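Local atomic coordinates of p-47 protein (Clostridium botulinum E1 str. 'BoNT E Beluga', PDB entry 5WIX), a protein that is of unknown function but has a topology like that of bactericidal/permeability-increasing protein, so that, as in other tulip-domain proteins, it may bind lipids. Residues A[30-34]-A[201-205]; A[33-37]-A[409-413]; A[58-62]-A[154-159]; A[100-106]-A[139-145]; A[108-112]-A[189-193]. One frame throughout, in Å; residues are numbered along the deposited sequence.

Contact 1. Residues A[30-34]-A[201-205]; sequences SNRVV and NDGYL
Tyr204, Asn31 and Asp202 carry most of the surface buried here, where the start of a helix meets the start of a strand. Ser30 pairs with Gly203 as an antiparallel non-hydrogen-bonded pair, CA to CA 4.0 Å, and is also the N-cap: its OG, on a t rotamer, accepts a weak bond from Arg32 N at 3.0 Å. From Asn31 on the backbone is helical. Asn31 N donates to Asp202 O at 3.1 Å with an angle of 167°, so the first helical amide is satisfied by a carbonyl just before strand 203-210. Asp202 is extended at phi/psi -158/164, its CB pointing sideways. Tyr204 takes the p rotamer, which brings its ring against Val34, also p; Val34 CG1 lies 3.4 Å from Tyr204 CE2. The contact is thus a strand-to-helix junction in the six-stranded antiparallel sheet. Strand 187-195 flanks 203-210 on the side away from 25-30, while Ile69 of strand 58-70 touches both Val34 and Tyr204.

Contact 2. Residues A[33-37]-A[409-413]; sequences VVNKH and WNNLK
Residues 33-37 form one continuous piece of helix; facing it, 409-413 has no regular structure but contains a tight turn at 409-412. The nearest CA pair, Val34 and Asn410, is 6.9 Å apart. Val33, chi1 t, points toward the turn but only grazes it, its CG1 4.2 Å from Asn410 ND2. Val34 presents its flank, and its CG2 comes within 3.6 Å of Asn410 OD1; that oxygen is hydrogen-bonded to Tyr171 OH, so the methyl contact is packing alone. One helical turn on from Val33, His37 (chi1 -77°, chi2 125°) points back toward the turn. Its ND1 is 4.0 Å from Asn410 CG, and Leu412 CD1 sits over one ring face, 3.7 Å from the centroid and 29° off the normal, a CH-pi contact whose closest pair is His37 CE1 to Leu412 CD1 at 3.4 Å. Asn410 and Asn411 have left-handed backbones (phi/psi 64/32 and 57/42) that reverse the chain; a weak Leu412 N to Trp409 O bond of 3.4 Å spans the bend. These angles are close to a type III' beta turn, which here carries the chain from strand 407-409 of the ten-stranded sheet toward 414-422 of the six-stranded one.

Contact 3. Residues A[58-62]-A[154-159]; sequences QEIKM and FNKLLI
Helix 154-159 lies across strand 58-62 at a signed angle of -73°, with the axes 8.9 Å apart at closest approach and Ile60 nearest Leu158, CA to CA 7.1 Å. The strand is extended throughout, so alternate residues Gln58, Ile60 and Met62 direct their CB atoms at the helix while Glu59 points away. The main bump on the helix is Leu158 (chi1 -82°, chi2 -164°), which enters the hollow between Gln58 and Ile60: its CD2 is 3.5 Å from Gln58 OE1, its CD1 is 3.6 Å from Ile60 CG2, and the same CD1 reaches the strand backbone at Glu59 O, 3.9 Å away. Two strand residues pack against Ile159. Ile60, on the p rotamer with chi2 t, runs its CD1 to 4.0 Å from Ile159 CA, and Met62, chi1 -90° and chi3 m, curls its CE to 3.6 Å from Ile159 CG2. At the outer end Gln58 OE1 lies 4.2 Å from Leu157 CD2 and 4.4 Å from Phe154 CD1. Phe154 also touches Phe89 and Phe91 of the adjoining strand 87-91. The helix is short and crosses steeply, so the contact is compact: apolar at Ile60, Met62, Leu158 and Ile159, with the Gln58 amide at the outer end. It packs helix 153-159 onto the curled ten-stranded antiparallel sheet of a protein with a tulip domain fold.

Contact 4. Residues A[100-106]-A[139-145]; sequences GVIPILE and VSDLSGK
Five backbone hydrogen bonds tie these antiparallel segments together. Ile104 N donates to Leu142 O at 2.9 Å, and Ile104 O accepts twice, from Asp141 N at 2.7 Å and Leu142 N at 3.2 Å. Glu106 and Val139 form a reciprocal pair, with Glu106 N to Val139 O and Val139 N to Glu106 O both 3.1 Å. Asp141 and Leu142 together facing Ile104 define a classic beta bulge: the register slips by one residue between the Ile104-Leu142 pair (CA-CA 4.9 Å) and the non-hydrogen-bonded Leu105-Ser140 pair (4.7 Å). Asp141, at phi/psi -98/-56, is where the chain turns a corner. Its carboxylate stands near that of Glu106, with Asp141 OD1 4.1 Å from Glu106 OE2, and Arg79 forms a salt bridge with Asp141. Weaker CA-H...O contacts follow, Leu105 CA to Val139 O and Gly144 CA to Ile102 O, each 3.5 Å. Ile104 and Leu142 lie on one face with their CB atoms 4.0 Å apart; Leu105, on the other face with Ser140, puts CD2 4.0 Å from Ser140 OG. Toward Gly100 the pairing loosens into packing, Val101 CG1 lying 3.4 Å from Gly144 CA, where a side-chain CB would clash. The backbone therefore supplies the directional bonding, while the two neighbouring acidic groups are only partly offset by Arg79, whose ion pair with Glu106 is long and weak.

Contact 5. Residues A[108-112]-A[189-193]; sequences KLDFF and QFKFV
Aromatic contact dominates the packing of strands 109-112 and 190-193 against each other; their axes pass 7.5 Å apart and run 149° from one another. Phe190, chi1 p, turns the edge of its ring to the face of Phe111, chi1 m: the centroids are 4.9 Å apart, the planes meet at 68°, and the closest atoms are Phe111 CD2 and Phe190 CE1 at 3.5 Å, a T-shaped (edge-to-face) stack. A CH-pi contact forms further along, with Leu109 CD1 above the Phe192 ring, 4.0 Å from its centroid and 23° off the normal, and 3.7 Å from Phe192 CZ. The two strands belong to different sheets, 104-113 to the curled ten-stranded one and 187-195 to the edge of the six-stranded one, so this is side-chain packing between sheets; Leu123 of strand 120-125 and Leu78 of strand 78-85 extend the same apolar layer. Simple van der Waals contacts complete it. The Phe111 ring wedges against the opposing backbone, with CE2 3.8 Å from both Lys191 CA and Phe192 N, while Phe111 CZ is 4.1 Å from Phe192 CB. Between the two segments no polar bond forms; within the first, Asp110, whose CB points away from strand 190-193, accepts from Phe111 N through OD1 at 2.7 Å.

In the fold
Contacts 1 and 2 share Val33 and Val34 of helix 31-42 and touch where Tyr204 CE1 meets Trp409 CZ3 at 3.3 Å. Contact 1 is the one buried contact and uses a backbone bond; the other four are partly buried, and contact 2 rests on packing. Contact 5 adjoins contact 1 through Leu205 O and Val193 N, 3.0 Å apart and probably hydrogen-bonded, since strands 187-195 and 203-210 are sheet neighbours. Contacts 3 and 4 lie farther out, 42 and 34 Å from the chain centre against 16 to 17 Å for the others, and meet where Ile159 CD1 approaches Leu105 CD2 at 3.6 Å. Contact 4 is pairing within a sheet; contacts 3 and 5 are side-chain packing.

Contact 1. Residues A[30-34]-A[201-205]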
# COMPACT_ATOMS: atom_id res chain seq x y z
N SER A 30 7.77 -1.78 -10.76
CA SER A 30 8.70 -1.29 -11.77
C SER A 30 8.36 -1.88 -13.13
O SER A 30 8.12 -3.08 -13.26
CB SER A 30 10.14 -1.66 -11.39
OG SER A 30 11.09 -1.29 -12.38
N ASN A 31 8.35 -1.03 -14.16
CA ASN A 31 8.20 -1.54 -15.52
C ASN A 31 9.42 -2.40 -15.85
O ASN A 31 9.31 -3.39 -16.57
CB ASN A 31 8.01 -0.42 -16.55
CG ASN A 31 9.30 0.29 -16.90
OD1 ASN A 31 10.17 0.51 -16.04
ND2 ASN A 31 9.46 0.63 -18.17
N ARG A 32 10.57 -2.03 -15.29
CA ARG A 32 11.80 -2.77 -15.53
C ARG A 32 11.61 -4.23 -15.11
O ARG A 32 12.20 -5.14 -15.69
CB ARG A 32 13.00 -2.14 -14.80
CG ARG A 32 13.32 -0.68 -15.19
CD ARG A 32 14.79 -0.30 -14.97
NE ARG A 32 15.24 -0.52 -13.59
CZ ARG A 32 15.26 0.41 -12.63
NH1 ARG A 32 14.85 1.64 -12.90
NH2 ARG A 32 15.69 0.10 -11.41
N VAL A 33 10.73 -4.43 -14.13
CA VAL A 33 10.40 -5.76 -13.62
C VAL A 33 9.47 -6.56 -14.53
O VAL A 33 9.82 -7.66 -14.97
CB VAL A 33 9.76 -5.65 -12.22
CG1 VAL A 33 9.17 -6.99 -11.78
CG2 VAL A 33 10.79 -5.16 -11.23
N VAL A 34 8.30 -6.01 -14.80
CA VAL A 34 7.31 -6.72 -15.60
C VAL A 34 7.76 -6.94 -17.05
O VAL A 34 7.49 -8.00 -17.62
CB VAL A 34 5.97 -5.97 -15.59
CG1 VAL A 34 6.22 -4.51 -15.80
CG2 VAL A 34 5.01 -6.55 -16.64
N ASN A 201 12.67 6.73 -16.26
CA ASN A 201 12.20 5.41 -15.82
C ASN A 201 10.95 5.48 -14.97
O ASN A 201 10.65 6.52 -14.40
CB ASN A 201 13.31 4.66 -15.07
CG ASN A 201 14.19 3.84 -15.99
OD1 ASN A 201 13.78 3.46 -17.09
ND2 ASN A 201 15.41 3.58 -15.55
N ASP A 202 10.22 4.36 -14.88
CA ASP A 202 8.88 4.38 -14.31
C ASP A 202 8.36 3.06 -13.79
O ASP A 202 8.90 2.00 -14.08
CB ASP A 202 7.89 4.90 -15.33
CG ASP A 202 8.18 4.39 -16.76
OD1 ASP A 202 9.31 3.86 -17.01
OD2 ASP A 202 7.29 4.54 -17.66
N GLY A 203 7.31 3.17 -13.00
CA GLY A 203 6.60 2.02 -12.50
C GLY A 203 5.12 2.29 -12.61
O GLY A 203 4.66 3.38 -12.29
N TYR A 204 4.37 1.31 -13.08
CA TYR A 204 2.93 1.43 -13.07
C TYR A 204 2.41 0.87 -11.79
O TYR A 204 3.16 0.34 -10.98
CB TYR A 204 2.27 0.72 -14.23
CG TYR A 204 2.53 -0.76 -14.37
CD1 TYR A 204 2.05 -1.67 -13.43
CD2 TYR A 204 3.20 -1.26 -15.48
CE1 TYR A 204 2.27 -3.02 -13.58
CE2 TYR A 204 3.42 -2.61 -15.64
CZ TYR A 204 2.96 -3.49 -14.69
OH TYR A 204 3.18 -4.84 -14.85
N LEU A 205 1.10 0.96 -11.62
CA LEU A 205 0.57 0.81 -10.31
C LEU A 205 -0.93 0.73 -10.21
O LEU A 205 -1.65 1.07 -11.13
CB LEU A 205 1.09 1.96 -9.47
CG LEU A 205 1.03 3.40 -9.90
CD1 LEU A 205 -0.18 4.11 -9.34
CD2 LEU A 205 2.29 4.02 -9.40

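Contact 2. Residues A[33-37]-A[409-413]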
# COMPACT_ATOMS: atom_id res chain seq x y z
N VAL A 33 10.73 -4.43 -14.13
CA VAL A 33 10.40 -5.76 -13.62
C VAL A 33 9.47 -6.56 -14.53
O VAL A 33 9.82 -7.66 -14.97
CB VAL A 33 9.76 -5.65 -12.22
CG1 VAL A 33 9.17 -6.99 -11.78
CG2 VAL A 33 10.79 -5.16 -11.23
N VAL A 34 8.30 -6.01 -14.80
CA VAL A 34 7.31 -6.72 -15.60
C VAL A 34 7.76 -6.94 -17.05
O VAL A 34 7.49 -8.00 -17.62
CB VAL A 34 5.97 -5.97 -15.59
CG1 VAL A 34 6.22 -4.51 -15.80
CG2 VAL A 34 5.01 -6.55 -16.64
N ASN A 35 8.46 -5.97 -17.63
CA ASN A 35 8.98 -6.09 -19.01
C ASN A 35 9.70 -7.40 -19.23
O ASN A 35 9.61 -8.01 -20.30
CB ASN A 35 9.93 -4.94 -19.35
CG ASN A 35 9.21 -3.69 -19.82
OD1 ASN A 35 8.07 -3.74 -20.30
ND2 ASN A 35 9.89 -2.55 -19.69
N LYS A 36 10.43 -7.81 -18.19
CA LYS A 36 11.26 -9.00 -18.23
C LYS A 36 10.45 -10.29 -18.14
O LYS A 36 10.74 -11.27 -18.84
CB LYS A 36 12.31 -8.92 -17.11
CG LYS A 36 13.27 -7.73 -17.26
CD LYS A 36 14.40 -7.77 -16.22
CE LYS A 36 15.43 -6.66 -16.47
NZ LYS A 36 16.53 -6.68 -15.46
N HIS A 37 9.42 -10.30 -17.30
CA HIS A 37 8.51 -11.45 -17.25
C HIS A 37 7.62 -11.47 -18.48
O HIS A 37 7.09 -12.51 -18.87
CB HIS A 37 7.67 -11.42 -15.97
CG HIS A 37 8.43 -11.88 -14.77
ND1 HIS A 37 8.56 -11.12 -13.62
CD2 HIS A 37 9.15 -13.01 -14.55
CE1 HIS A 37 9.30 -11.77 -12.75
NE2 HIS A 37 9.67 -12.92 -13.28
N TRP A 409 2.48 -8.97 -8.10
CA TRP A 409 2.74 -8.59 -9.48
C TRP A 409 3.32 -9.75 -10.27
O TRP A 409 4.29 -10.38 -9.85
CB TRP A 409 3.69 -7.40 -9.54
CG TRP A 409 3.14 -6.19 -8.91
CD1 TRP A 409 3.42 -5.71 -7.66
CD2 TRP A 409 2.19 -5.28 -9.48
NE1 TRP A 409 2.72 -4.56 -7.42
CE2 TRP A 409 1.96 -4.27 -8.52
CE3 TRP A 409 1.54 -5.21 -10.71
CZ2 TRP A 409 1.08 -3.21 -8.75
CZ3 TRP A 409 0.67 -4.16 -10.94
CH2 TRP A 409 0.45 -3.18 -9.97
N ASN A 410 2.71 -10.01 -11.43
CA ASN A 410 3.11 -11.09 -12.32
C ASN A 410 2.92 -12.45 -11.68
O ASN A 410 3.68 -13.38 -11.96
CB ASN A 410 4.58 -10.94 -12.74
CG ASN A 410 4.86 -9.60 -13.39
OD1 ASN A 410 4.52 -9.38 -14.55
ND2 ASN A 410 5.49 -8.71 -12.63
N ASN A 411 1.90 -12.56 -10.82
CA ASN A 411 1.58 -13.82 -10.16
C ASN A 411 2.78 -14.35 -9.38
O ASN A 411 3.06 -15.54 -9.40
CB ASN A 411 1.12 -14.86 -11.18
CG ASN A 411 -0.32 -15.27 -10.98
OD1 ASN A 411 -1.00 -14.75 -10.10
ND2 ASN A 411 -0.79 -16.20 -11.80
N LEU A 412 3.48 -13.46 -8.69
CA LEU A 412 4.67 -13.86 -7.96
C LEU A 412 4.76 -13.21 -6.58
O LEU A 412 4.33 -12.07 -6.38
CB LEU A 412 5.92 -13.55 -8.77
CG LEU A 412 6.08 -14.26 -10.11
CD1 LEU A 412 7.13 -13.57 -10.94
CD2 LEU A 412 6.43 -15.74 -9.93
N LYS A 413 5.33 -13.96 -5.63
CA LYS A 413 5.60 -13.42 -4.31
C LYS A 413 6.93 -12.67 -4.31
O LYS A 413 7.80 -12.89 -5.16
CB LYS A 413 5.65 -14.54 -3.25
CG LYS A 413 4.52 -15.57 -3.28
CD LYS A 413 3.17 -15.02 -2.81
CE LYS A 413 2.09 -16.10 -2.85
NZ LYS A 413 0.70 -15.56 -2.85

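Contact 3. Residues A[58-62]-A[154-159]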
# COMPACT_ATOMS: atom_id res chain seq x y z
N GLN A 58 -7.00 -8.43 -48.03
CA GLN A 58 -6.06 -7.95 -47.02
C GLN A 58 -5.59 -9.08 -46.09
O GLN A 58 -6.36 -10.00 -45.81
CB GLN A 58 -6.69 -6.82 -46.21
CG GLN A 58 -7.22 -5.66 -47.05
CD GLN A 58 -7.81 -4.54 -46.21
OE1 GLN A 58 -7.11 -3.91 -45.42
NE2 GLN A 58 -9.11 -4.29 -46.38
N GLU A 59 -4.34 -9.02 -45.64
CA GLU A 59 -3.83 -9.98 -44.65
C GLU A 59 -2.47 -9.59 -44.00
O GLU A 59 -1.64 -8.91 -44.62
CB GLU A 59 -3.71 -11.37 -45.29
CG GLU A 59 -2.68 -11.50 -46.39
CD GLU A 59 -2.59 -12.91 -46.95
OE1 GLU A 59 -1.78 -13.14 -47.87
OE2 GLU A 59 -3.33 -13.79 -46.46
N ILE A 60 -2.28 -10.03 -42.75
CA ILE A 60 -0.99 -9.93 -42.04
C ILE A 60 -0.65 -11.20 -41.27
O ILE A 60 -1.53 -11.88 -40.74
CB ILE A 60 -0.93 -8.78 -41.01
CG1 ILE A 60 -1.98 -8.96 -39.92
CG2 ILE A 60 -1.13 -7.46 -41.66
CD1 ILE A 60 -1.79 -7.98 -38.80
N LYS A 61 0.65 -11.49 -41.20
CA LYS A 61 1.16 -12.54 -40.34
C LYS A 61 2.31 -11.96 -39.54
O LYS A 61 3.40 -11.80 -40.06
CB LYS A 61 1.62 -13.75 -41.16
N MET A 62 2.05 -11.64 -38.27
CA MET A 62 3.05 -11.02 -37.40
C MET A 62 3.67 -12.00 -36.40
O MET A 62 2.97 -12.61 -35.58
CB MET A 62 2.43 -9.85 -36.63
CG MET A 62 2.53 -8.51 -37.34
SD MET A 62 1.85 -7.14 -36.36
CE MET A 62 0.09 -7.53 -36.32
N PHE A 154 -2.66 1.40 -44.14
CA PHE A 154 -3.12 0.02 -44.19
C PHE A 154 -2.53 -0.83 -43.06
O PHE A 154 -3.24 -1.67 -42.53
CB PHE A 154 -2.79 -0.60 -45.56
CG PHE A 154 -3.73 -0.18 -46.67
CD1 PHE A 154 -5.10 -0.08 -46.46
CD2 PHE A 154 -3.23 0.11 -47.94
CE1 PHE A 154 -5.95 0.30 -47.49
CE2 PHE A 154 -4.07 0.50 -48.97
CZ PHE A 154 -5.43 0.60 -48.75
N ASN A 155 -1.26 -0.63 -42.69
CA ASN A 155 -0.66 -1.41 -41.59
C ASN A 155 -1.49 -1.20 -40.35
O ASN A 155 -1.89 -2.16 -39.69
CB ASN A 155 0.81 -1.03 -41.31
CG ASN A 155 1.41 -1.80 -40.08
OD1 ASN A 155 1.36 -3.03 -40.00
ND2 ASN A 155 1.99 -1.06 -39.14
N LYS A 156 -1.76 0.07 -40.04
CA LYS A 156 -2.46 0.42 -38.82
C LYS A 156 -3.89 -0.14 -38.79
O LYS A 156 -4.30 -0.75 -37.80
CB LYS A 156 -2.47 1.93 -38.65
CG LYS A 156 -1.08 2.53 -38.52
CD LYS A 156 -1.19 4.02 -38.77
CE LYS A 156 -0.25 4.79 -37.89
NZ LYS A 156 0.65 5.72 -38.66
N LEU A 157 -4.64 0.03 -39.88
CA LEU A 157 -5.97 -0.57 -40.00
C LEU A 157 -5.89 -2.07 -39.71
O LEU A 157 -6.70 -2.61 -38.95
CB LEU A 157 -6.57 -0.33 -41.40
CG LEU A 157 -7.81 -1.11 -41.85
CD1 LEU A 157 -8.94 -1.09 -40.80
CD2 LEU A 157 -8.33 -0.59 -43.22
N LEU A 158 -4.87 -2.71 -40.26
CA LEU A 158 -4.73 -4.15 -40.15
C LEU A 158 -4.17 -4.62 -38.81
O LEU A 158 -4.72 -5.56 -38.24
CB LEU A 158 -3.86 -4.69 -41.29
CG LEU A 158 -4.58 -4.93 -42.62
CD1 LEU A 158 -3.72 -5.82 -43.51
CD2 LEU A 158 -6.00 -5.50 -42.46
N ILE A 159 -3.11 -4.02 -38.28
CA ILE A 159 -2.60 -4.54 -37.02
C ILE A 159 -3.53 -4.22 -35.89
O ILE A 159 -3.27 -4.60 -34.77
CB ILE A 159 -1.20 -4.01 -36.60
CG1 ILE A 159 -1.29 -2.58 -36.07
CG2 ILE A 159 -0.19 -4.18 -37.71
CD1 ILE A 159 -0.47 -2.36 -34.82

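Contact 4. Residues A[100-106]-A[139-145]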
# COMPACT_ATOMS: atom_id res chain seq x y z
N GLY A 100 11.34 -6.48 -38.52
CA GLY A 100 12.10 -5.36 -38.00
C GLY A 100 11.35 -4.06 -37.77
O GLY A 100 11.90 -3.13 -37.17
N VAL A 101 10.10 -3.97 -38.24
CA VAL A 101 9.29 -2.77 -37.98
C VAL A 101 8.92 -2.70 -36.50
O VAL A 101 8.65 -3.72 -35.85
CB VAL A 101 8.00 -2.73 -38.81
CG1 VAL A 101 7.58 -1.29 -39.04
CG2 VAL A 101 8.22 -3.42 -40.14
N ILE A 102 8.93 -1.49 -35.95
CA ILE A 102 8.71 -1.34 -34.52
C ILE A 102 7.60 -0.32 -34.23
O ILE A 102 7.87 0.87 -34.04
CB ILE A 102 10.00 -0.94 -33.81
CG1 ILE A 102 11.13 -1.90 -34.20
CG2 ILE A 102 9.80 -0.96 -32.30
CD1 ILE A 102 12.47 -1.54 -33.62
N PRO A 103 6.34 -0.81 -34.23
CA PRO A 103 5.18 0.03 -33.94
C PRO A 103 5.05 0.35 -32.47
O PRO A 103 5.54 -0.39 -31.61
CB PRO A 103 4.00 -0.82 -34.42
CG PRO A 103 4.49 -2.22 -34.44
CD PRO A 103 5.97 -2.17 -34.67
N ILE A 104 4.39 1.47 -32.18
CA ILE A 104 4.16 1.84 -30.80
C ILE A 104 2.67 2.03 -30.55
O ILE A 104 2.01 2.89 -31.17
CB ILE A 104 4.93 3.10 -30.43
CG1 ILE A 104 6.43 2.84 -30.54
CG2 ILE A 104 4.53 3.57 -29.04
CD1 ILE A 104 7.30 3.89 -29.88
N LEU A 105 2.16 1.22 -29.64
CA LEU A 105 0.75 1.16 -29.32
C LEU A 105 0.47 1.69 -27.93
O LEU A 105 1.36 1.75 -27.09
CB LEU A 105 0.24 -0.28 -29.42
CG LEU A 105 0.73 -1.00 -30.67
CD1 LEU A 105 0.44 -2.49 -30.61
CD2 LEU A 105 0.04 -0.36 -31.84
N GLU A 106 -0.78 2.08 -27.70
CA GLU A 106 -1.31 2.27 -26.36
C GLU A 106 -2.43 1.26 -26.20
O GLU A 106 -3.29 1.16 -27.08
CB GLU A 106 -1.83 3.69 -26.14
CG GLU A 106 -0.77 4.69 -25.74
CD GLU A 106 -1.38 6.03 -25.40
OE1 GLU A 106 -0.78 6.78 -24.58
OE2 GLU A 106 -2.47 6.34 -25.93
N VAL A 139 -4.91 2.18 -29.47
CA VAL A 139 -4.56 3.34 -30.27
C VAL A 139 -3.17 3.07 -30.88
O VAL A 139 -2.35 2.36 -30.30
CB VAL A 139 -4.64 4.67 -29.40
CG1 VAL A 139 -3.77 5.77 -29.97
CG2 VAL A 139 -6.08 5.17 -29.29
N SER A 140 -2.92 3.59 -32.08
CA SER A 140 -1.61 3.48 -32.69
C SER A 140 -0.91 4.83 -32.58
O SER A 140 -1.46 5.87 -33.00
CB SER A 140 -1.74 3.04 -34.16
OG SER A 140 -0.56 2.41 -34.61
N ASP A 141 0.29 4.83 -31.99
CA ASP A 141 0.97 6.10 -31.76
C ASP A 141 1.96 6.35 -32.84
O ASP A 141 1.92 7.39 -33.49
CB ASP A 141 1.67 6.13 -30.41
CG ASP A 141 0.70 5.99 -29.26
OD1 ASP A 141 -0.52 6.15 -29.49
OD2 ASP A 141 1.14 5.71 -28.13
N LEU A 142 2.86 5.39 -33.02
CA LEU A 142 3.78 5.39 -34.15
C LEU A 142 3.58 4.12 -34.91
O LEU A 142 3.21 3.10 -34.32
CB LEU A 142 5.21 5.47 -33.69
CG LEU A 142 5.77 6.87 -33.77
CD1 LEU A 142 7.03 6.89 -32.97
CD2 LEU A 142 6.02 7.21 -35.22
N SER A 143 3.84 4.14 -36.20
CA SER A 143 3.45 3.02 -37.03
C SER A 143 4.57 2.01 -37.18
O SER A 143 4.31 0.82 -37.29
CB SER A 143 2.98 3.52 -38.38
OG SER A 143 2.66 2.39 -39.17
N GLY A 144 5.81 2.50 -37.15
CA GLY A 144 6.96 1.63 -37.34
C GLY A 144 8.23 2.42 -37.51
O GLY A 144 8.21 3.59 -37.88
N LYS A 145 9.35 1.79 -37.18
CA LYS A 145 10.64 2.48 -37.22
C LYS A 145 11.74 1.56 -37.73
O LYS A 145 11.94 0.47 -37.22
CB LYS A 145 10.99 3.01 -35.83
CG LYS A 145 10.08 4.13 -35.38
CD LYS A 145 10.55 4.80 -34.12
CE LYS A 145 10.44 3.84 -32.95
NZ LYS A 145 10.79 4.52 -31.67

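Contact 5. Residues A[108-112]-A[189-193]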
# COMPACT_ATOMS: atom_id res chain seq x y z
N LYS A 108 -5.31 -0.96 -23.36
CA LYS A 108 -6.06 -0.97 -22.11
C LYS A 108 -5.86 -2.26 -21.29
O LYS A 108 -5.85 -3.38 -21.83
CB LYS A 108 -7.56 -0.78 -22.38
CG LYS A 108 -8.43 -0.92 -21.14
CD LYS A 108 -9.92 -0.82 -21.44
CE LYS A 108 -10.35 0.63 -21.52
NZ LYS A 108 -11.82 0.77 -21.33
N LEU A 109 -5.68 -2.07 -19.99
CA LEU A 109 -5.74 -3.18 -19.07
C LEU A 109 -7.03 -3.10 -18.25
O LEU A 109 -7.53 -2.01 -17.94
CB LEU A 109 -4.54 -3.17 -18.14
CG LEU A 109 -3.21 -3.17 -18.86
CD1 LEU A 109 -2.10 -3.32 -17.84
CD2 LEU A 109 -3.18 -4.31 -19.85
N ASP A 110 -7.58 -4.26 -17.93
CA ASP A 110 -8.70 -4.29 -17.01
C ASP A 110 -8.63 -5.55 -16.17
O ASP A 110 -7.87 -6.48 -16.47
CB ASP A 110 -10.04 -4.20 -17.74
CG ASP A 110 -11.09 -3.48 -16.92
OD1 ASP A 110 -10.98 -3.52 -15.68
OD2 ASP A 110 -12.01 -2.88 -17.52
N PHE A 111 -9.40 -5.59 -15.09
CA PHE A 111 -9.38 -6.75 -14.22
C PHE A 111 -10.38 -7.78 -14.71
O PHE A 111 -11.48 -7.43 -15.14
CB PHE A 111 -9.64 -6.32 -12.77
CG PHE A 111 -8.68 -5.27 -12.27
CD1 PHE A 111 -7.36 -5.60 -11.96
CD2 PHE A 111 -9.09 -3.94 -12.13
CE1 PHE A 111 -6.46 -4.61 -11.50
CE2 PHE A 111 -8.20 -2.95 -11.68
CZ PHE A 111 -6.89 -3.28 -11.36
N PHE A 112 -9.97 -9.05 -14.69
CA PHE A 112 -10.78 -10.17 -15.18
C PHE A 112 -10.97 -11.20 -14.07
O PHE A 112 -10.00 -11.77 -13.57
CB PHE A 112 -10.12 -10.83 -16.40
CG PHE A 112 -10.40 -10.14 -17.71
CD1 PHE A 112 -10.80 -10.87 -18.82
CD2 PHE A 112 -10.28 -8.77 -17.82
CE1 PHE A 112 -11.06 -10.24 -20.03
CE2 PHE A 112 -10.54 -8.13 -19.01
CZ PHE A 112 -10.93 -8.87 -20.12
N GLN A 189 -13.36 -1.44 -3.96
CA GLN A 189 -13.18 -0.81 -5.25
C GLN A 189 -11.70 -0.54 -5.46
O GLN A 189 -10.96 -0.37 -4.50
CB GLN A 189 -14.00 0.47 -5.34
CG GLN A 189 -15.47 0.20 -5.50
CD GLN A 189 -16.31 1.18 -4.72
OE1 GLN A 189 -15.90 1.66 -3.66
NE2 GLN A 189 -17.49 1.48 -5.24
N PHE A 190 -11.28 -0.52 -6.73
CA PHE A 190 -9.87 -0.40 -7.09
C PHE A 190 -9.68 -0.25 -8.61
O PHE A 190 -10.47 -0.78 -9.38
CB PHE A 190 -9.11 -1.63 -6.59
CG PHE A 190 -9.66 -2.92 -7.11
CD1 PHE A 190 -9.19 -3.46 -8.29
CD2 PHE A 190 -10.65 -3.59 -6.41
CE1 PHE A 190 -9.71 -4.65 -8.78
CE2 PHE A 190 -11.16 -4.78 -6.89
CZ PHE A 190 -10.69 -5.31 -8.08
N LYS A 191 -8.63 0.45 -9.04
CA LYS A 191 -8.38 0.60 -10.48
C LYS A 191 -6.93 0.86 -10.88
O LYS A 191 -6.12 1.37 -10.11
CB LYS A 191 -9.28 1.70 -11.05
CG LYS A 191 -9.07 3.10 -10.47
CD LYS A 191 -10.20 4.00 -10.97
CE LYS A 191 -9.98 5.47 -10.65
NZ LYS A 191 -11.21 6.26 -10.97
N PHE A 192 -6.62 0.51 -12.13
CA PHE A 192 -5.26 0.58 -12.68
C PHE A 192 -4.87 1.96 -13.24
O PHE A 192 -5.68 2.66 -13.85
CB PHE A 192 -5.09 -0.48 -13.76
CG PHE A 192 -3.80 -0.38 -14.51
CD1 PHE A 192 -3.74 0.21 -15.76
CD2 PHE A 192 -2.63 -0.88 -13.96
CE1 PHE A 192 -2.54 0.29 -16.45
CE2 PHE A 192 -1.43 -0.79 -14.64
CZ PHE A 192 -1.39 -0.20 -15.90
N VAL A 193 -3.61 2.32 -13.03
CA VAL A 193 -3.07 3.61 -13.45
C VAL A 193 -1.58 3.47 -13.70
O VAL A 193 -0.88 2.76 -13.00
CB VAL A 193 -3.33 4.70 -12.40
CG1 VAL A 193 -2.17 5.69 -12.33
CG2 VAL A 193 -4.64 5.42 -12.71